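PDB 4YF1: Lmo0812 protein from Listeria monocytogenes serovar 1/2a, which probably acts as an HD-domain pyrophosphohydrolase, perhaps removing the 3'-diphosphate of guanosine-3',5'-bis(diphosphate). Local coordinates for residues R49-E63 and E79-K91. Residues are numbered along the deposited sequence; the frame is centred on the assembly and turned at random. Where two conformers were deposited one is given.
With NA (sodium ion), chain E.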
loop_
_atom_site.group_PDB
_atom_site.type_symbol
_atom_site.label_atom_id
_atom_site.label_comp_id
_atom_site.label_asym_id
_atom_site.label_seq_id
_atom_site.Cartn_x
_atom_site.Cartn_y
_atom_site.Cartn_z
ATOM N N ARG A 49 -9.223 6.335 -6.791
ATOM C CA ARG A 49 -9.774 5.652 -5.635
ATOM C C ARG A 49 -8.742 4.775 -4.968
ATOM O O ARG A 49 -7.692 4.443 -5.562
ATOM C CB ARG A 49 -11.011 4.823 -6.020
ATOM C CG ARG A 49 -10.751 3.655 -6.942
ATOM C CD ARG A 49 -12.027 3.132 -7.583
ATOM N NE ARG A 49 -11.744 2.150 -8.627
ATOM C CZ ARG A 49 -11.980 0.840 -8.575
ATOM N NH1 ARG A 49 -12.638 0.258 -7.553
ATOM N NH2 ARG A 49 -11.636 0.100 -9.618
ATOM N N GLU A 50 -9.067 4.363 -3.753
ATOM C CA GLU A 50 -8.170 3.582 -2.911
ATOM C C GLU A 50 -7.676 2.279 -3.562
ATOM O O GLU A 50 -6.477 1.949 -3.471
ATOM C CB GLU A 50 -8.831 3.280 -1.553
ATOM C CG GLU A 50 -7.816 3.038 -0.453
ATOM C CD GLU A 50 -6.997 4.294 -0.139
ATOM O OE1 GLU A 50 -5.744 4.201 -0.039
ATOM O OE2 GLU A 50 -7.619 5.387 -0.040
ATOM N N GLU A 51 -8.575 1.556 -4.238
ATOM C CA GLU A 51 -8.167 0.321 -4.910
ATOM C C GLU A 51 -7.012 0.563 -5.914
ATOM O O GLU A 51 -6.124 -0.279 -6.069
ATOM C CB GLU A 51 -9.319 -0.332 -5.654
ATOM C CG GLU A 51 -10.438 -0.906 -4.771
ATOM C CD GLU A 51 -11.374 0.113 -4.168
ATOM O OE1 GLU A 51 -11.180 1.352 -4.313
ATOM O OE2 GLU A 51 -12.362 -0.347 -3.527
ATOM N N VAL A 52 -7.064 1.698 -6.606
ATOM C CA VAL A 52 -6.037 2.052 -7.594
ATOM C C VAL A 52 -4.738 2.420 -6.898
ATOM O O VAL A 52 -3.662 2.013 -7.325
ATOM C CB VAL A 52 -6.499 3.209 -8.522
ATOM C CG1 VAL A 52 -5.400 3.644 -9.489
ATOM C CG2 VAL A 52 -7.711 2.796 -9.346
ATOM N N VAL A 53 -4.835 3.230 -5.850
ATOM C CA VAL A 53 -3.665 3.633 -5.093
ATOM C C VAL A 53 -2.916 2.412 -4.543
ATOM O O VAL A 53 -1.678 2.320 -4.638
ATOM C CB VAL A 53 -4.042 4.598 -3.964
ATOM C CG1 VAL A 53 -2.872 4.802 -3.014
ATOM C CG2 VAL A 53 -4.521 5.911 -4.548
ATOM N N VAL A 54 -3.668 1.478 -3.979
ATOM C CA VAL A 54 -3.083 0.267 -3.414
ATOM C C VAL A 54 -2.490 -0.626 -4.479
ATOM O O VAL A 54 -1.450 -1.244 -4.244
ATOM C CB VAL A 54 -4.098 -0.496 -2.549
ATOM C CG1 VAL A 54 -3.548 -1.850 -2.118
ATOM C CG2 VAL A 54 -4.436 0.343 -1.323
ATOM N N ALA A 55 -3.139 -0.707 -5.645
ATOM C CA ALA A 55 -2.575 -1.505 -6.736
ATOM C C ALA A 55 -1.220 -0.913 -7.111
ATOM O O ALA A 55 -0.286 -1.654 -7.399
ATOM C CB ALA A 55 -3.497 -1.535 -7.943
ATOM N N GLY A 56 -1.105 0.423 -7.093
ATOM C CA GLY A 56 0.192 1.059 -7.422
ATOM C C GLY A 56 1.247 0.711 -6.385
ATOM O O GLY A 56 2.421 0.446 -6.701
ATOM N N LEU A 57 0.820 0.726 -5.132
ATOM C CA LEU A 57 1.671 0.386 -4.011
ATOM C C LEU A 57 2.216 -1.072 -4.093
ATOM O O LEU A 57 3.389 -1.331 -3.774
ATOM C CB LEU A 57 0.846 0.541 -2.728
ATOM C CG LEU A 57 1.569 0.546 -1.405
ATOM C CD1 LEU A 57 2.243 1.889 -1.175
ATOM C CD2 LEU A 57 0.575 0.261 -0.281
ATOM N N LEU A 58 1.363 -2.005 -4.533
ATOM C CA LEU A 58 1.727 -3.430 -4.559
ATOM C C LEU A 58 2.516 -3.905 -5.788
ATOM O O LEU A 58 3.021 -5.029 -5.793
ATOM C CB LEU A 58 0.479 -4.273 -4.387
ATOM C CG LEU A 58 -0.234 -4.084 -3.043
ATOM C CD1 LEU A 58 -1.562 -4.822 -3.047
ATOM C CD2 LEU A 58 0.622 -4.551 -1.878
ATOM N N HIS A 59 2.642 -3.059 -6.804
ATOM C CA HIS A 59 3.354 -3.444 -8.019
ATOM C C HIS A 59 4.743 -4.059 -7.746
ATOM O O HIS A 59 5.011 -5.183 -8.186
ATOM C CB HIS A 59 3.413 -2.258 -8.999
ATOM C CG HIS A 59 4.321 -2.472 -10.170
ATOM N ND1 HIS A 59 3.913 -3.091 -11.330
ATOM C CD2 HIS A 59 5.628 -2.155 -10.352
ATOM C CE1 HIS A 59 4.927 -3.144 -12.180
ATOM N NE2 HIS A 59 5.975 -2.572 -11.614
ATOM N N ASP A 60 5.597 -3.347 -7.012
ATOM C CA ASP A 60 6.967 -3.851 -6.688
ATOM C C ASP A 60 6.962 -5.099 -5.810
ATOM O O ASP A 60 7.885 -5.910 -5.892
ATOM C CB ASP A 60 7.804 -2.803 -5.941
ATOM C CG ASP A 60 8.250 -1.647 -6.813
ATOM O OD1 ASP A 60 7.883 -1.558 -8.012
ATOM O OD2 ASP A 60 9.003 -0.816 -6.267
ATOM N N ALA A 61 5.941 -5.235 -4.961
ATOM C CA ALA A 61 5.833 -6.397 -4.071
ATOM C C ALA A 61 5.689 -7.680 -4.881
ATOM O O ALA A 61 6.305 -8.705 -4.557
ATOM C CB ALA A 61 4.658 -6.240 -3.126
ATOM N N VAL A 62 4.886 -7.624 -5.946
ATOM C CA VAL A 62 4.676 -8.795 -6.800
ATOM C C VAL A 62 5.889 -9.061 -7.681
ATOM O O VAL A 62 6.343 -10.209 -7.773
ATOM C CB VAL A 62 3.463 -8.640 -7.727
ATOM C CG1 VAL A 62 3.287 -9.897 -8.581
ATOM C CG2 VAL A 62 2.224 -8.396 -6.914
ATOM N N GLU A 63 6.391 -8.025 -8.350
ATOM C CA GLU A 63 7.553 -8.193 -9.242
ATOM C C GLU A 63 8.893 -8.466 -8.539
ATOM O O GLU A 63 9.707 -9.239 -9.064
ATOM C CB GLU A 63 7.717 -6.992 -10.191
ATOM C CG GLU A 63 6.594 -6.847 -11.214
ATOM C CD GLU A 63 6.970 -5.982 -12.415
ATOM O OE1 GLU A 63 6.228 -6.061 -13.419
ATOM O OE2 GLU A 63 8.009 -5.250 -12.382
ATOM N N GLU A 79 -10.543 -7.089 -7.136
ATOM C CA GLU A 79 -10.422 -5.795 -7.808
ATOM C C GLU A 79 -8.984 -5.283 -7.776
ATOM O O GLU A 79 -8.439 -4.894 -8.813
ATOM C CB GLU A 79 -11.329 -4.715 -7.205
ATOM C CG GLU A 79 -12.799 -4.858 -7.524
ATOM C CD GLU A 79 -13.602 -3.610 -7.153
ATOM O OE1 GLU A 79 -14.598 -3.744 -6.400
ATOM O OE2 GLU A 79 -13.228 -2.500 -7.586
ATOM N N VAL A 80 -8.392 -5.253 -6.581
ATOM C CA VAL A 80 -6.986 -4.848 -6.450
ATOM C C VAL A 80 -6.067 -5.842 -7.203
ATOM O O VAL A 80 -5.146 -5.428 -7.927
ATOM C CB VAL A 80 -6.606 -4.724 -4.970
ATOM C CG1 VAL A 80 -5.109 -4.567 -4.777
ATOM C CG2 VAL A 80 -7.363 -3.560 -4.345
ATOM N N ALA A 81 -6.324 -7.149 -7.047
ATOM C CA ALA A 81 -5.501 -8.167 -7.717
ATOM C C ALA A 81 -5.507 -7.968 -9.232
ATOM O O ALA A 81 -4.459 -8.017 -9.865
ATOM C CB ALA A 81 -5.954 -9.561 -7.359
ATOM N N ASP A 82 -6.679 -7.671 -9.788
ATOM C CA ASP A 82 -6.808 -7.433 -11.226
ATOM C C ASP A 82 -6.115 -6.174 -11.686
ATOM O O ASP A 82 -5.548 -6.140 -12.789
ATOM C CB ASP A 82 -8.271 -7.397 -11.654
ATOM C CG ASP A 82 -8.928 -8.770 -11.602
ATOM O OD1 ASP A 82 -8.200 -9.789 -11.487
ATOM O OD2 ASP A 82 -10.178 -8.817 -11.668
ATOM N N LEU A 83 -6.172 -5.134 -10.873
ATOM C CA LEU A 83 -5.495 -3.889 -11.233
ATOM C C LEU A 83 -3.961 -4.145 -11.248
ATOM O O LEU A 83 -3.257 -3.743 -12.177
ATOM C CB LEU A 83 -5.885 -2.746 -10.285
ATOM C CG LEU A 83 -7.300 -2.173 -10.508
ATOM C CD1 LEU A 83 -7.711 -1.273 -9.358
ATOM C CD2 LEU A 83 -7.359 -1.414 -11.828
ATOM N N VAL A 84 -3.484 -4.858 -10.245
ATOM C CA VAL A 84 -2.069 -5.203 -10.149
ATOM C C VAL A 84 -1.613 -6.048 -11.337
ATOM O O VAL A 84 -0.567 -5.762 -11.956
ATOM C CB VAL A 84 -1.763 -5.939 -8.826
ATOM C CG1 VAL A 84 -0.354 -6.521 -8.842
ATOM C CG2 VAL A 84 -1.886 -4.981 -7.668
ATOM N N ALA A 85 -2.389 -7.078 -11.660
ATOM C CA ALA A 85 -2.055 -7.959 -12.767
ATOM C C ALA A 85 -2.023 -7.236 -14.092
ATOM O O ALA A 85 -1.265 -7.643 -14.983
ATOM C CB ALA A 85 -3.030 -9.132 -12.851
ATOM N N SER A 86 -2.820 -6.170 -14.242
ATOM C CA SER A 86 -2.851 -5.448 -15.511
ATOM C C SER A 86 -1.480 -4.867 -15.932
ATOM O O SER A 86 -1.214 -4.770 -17.127
ATOM C CB SER A 86 -3.892 -4.332 -15.514
ATOM O OG SER A 86 -3.507 -3.201 -14.737
ATOM N N HIS A 87 -0.609 -4.542 -14.983
ATOM C CA HIS A 87 0.718 -3.955 -15.301
ATOM C C HIS A 87 1.939 -4.799 -14.915
ATOM O O HIS A 87 3.074 -4.350 -15.061
ATOM C CB HIS A 87 0.827 -2.568 -14.659
ATOM C CG HIS A 87 2.185 -1.943 -14.780
ATOM N ND1 HIS A 87 3.016 -2.174 -15.855
ATOM C CD2 HIS A 87 2.798 -0.996 -14.030
ATOM C CE1 HIS A 87 4.115 -1.451 -15.724
ATOM N NE2 HIS A 87 4.004 -0.720 -14.630
ATOM N N THR A 88 1.709 -6.021 -14.466
ATOM C CA THR A 88 2.794 -6.904 -14.011
ATOM C C THR A 88 3.414 -7.542 -15.250
ATOM O O THR A 88 2.697 -8.008 -16.117
ATOM C CB THR A 88 2.268 -8.036 -13.090
ATOM O OG1 THR A 88 1.674 -7.473 -11.915
ATOM C CG2 THR A 88 3.396 -8.984 -12.663
ATOM N N GLU A 89 4.743 -7.561 -15.317
ATOM C CA GLU A 89 5.450 -8.159 -16.446
ATOM C C GLU A 89 5.558 -9.666 -16.256
ATOM O O GLU A 89 5.640 -10.148 -15.133
ATOM C CB GLU A 89 6.869 -7.577 -16.576
ATOM C CG GLU A 89 6.945 -6.097 -16.946
ATOM C CD GLU A 89 8.381 -5.577 -17.089
ATOM O OE1 GLU A 89 9.337 -6.242 -16.634
ATOM O OE2 GLU A 89 8.550 -4.466 -17.632
ATOM N N ASN A 90 5.518 -10.401 -17.355
ATOM C CA ASN A 90 5.793 -11.819 -17.314
ATOM C C ASN A 90 7.329 -11.899 -17.432
ATOM O O ASN A 90 7.877 -11.742 -18.524
ATOM C CB ASN A 90 5.115 -12.546 -18.463
ATOM C CG ASN A 90 5.362 -14.047 -18.432
ATOM O OD1 ASN A 90 6.464 -14.510 -18.115
ATOM N ND2 ASN A 90 4.320 -14.824 -18.761
ATOM N N LYS A 91 7.989 -12.156 -16.300
ATOM C CA LYS A 91 9.470 -12.172 -16.208
ATOM C C LYS A 91 10.178 -13.209 -17.088
ATOM O O LYS A 91 11.398 -13.129 -17.265
ATOM C CB LYS A 91 9.910 -12.424 -14.764
ATOM C CG LYS A 91 9.294 -11.545 -13.679
ATOM C CD LYS A 91 9.934 -10.180 -13.473
ATOM C CE LYS A 91 9.640 -9.171 -14.568
ATOM N NZ LYS A 91 9.884 -7.791 -14.042
HETATM NA NA NA E . 6.351 -12.346 -7.061
HETATM O O HOH W 1 -12.589 -2.696 -10.442
#
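Ala-55 and Val-84 are the closest CA pair, 5.1 Å apart where helix 50-63 crosses helix 79-87 at -51°. Ala-55 CB abuts Leu-83 CB at 3.6 Å, and Val-84 CG2 packs against Ala-55 CA and O. The other Val-84 branch, CG1, meets Val-62 CG2 at 3.7 Å, while Val-80 CG1 fits against Leu-58 CD1 and Val-54 CG1. In one of two deposited conformers, His-87 forms an offset stack with the His-59 ring (planes 16° apart), His-59 CE1 lying 3.5 Å from His-87 CD2; His-87 NE2 in that conformer is hydrogen-bonded to Asp-120 OD2. His-59 and Asp-60 probably form the HD pair of an H...HD...D signature; their side chains converge with His-35 and Asp-120, no metal bound here. Glu-63, extended past CG (chi2 -161°), brings OE1 to Glu-89 N at 2.8 Å; its OE2 forms a longer salt bridge with Lys-91 NZ, held more closely by Glu-89 OE1 (3.1 Å). Glu-89 also bridges to Lys-99 and Arg-98. At the other end, Arg-49 NH1 donates in its guanidinium plane to Glu-79 OE2 (2.8 Å); a water links that oxygen to NH2, while NE pairs with Glu-112. Val-62 O binds sodium at 2.2 Å, alongside Thr-65 and Met-67.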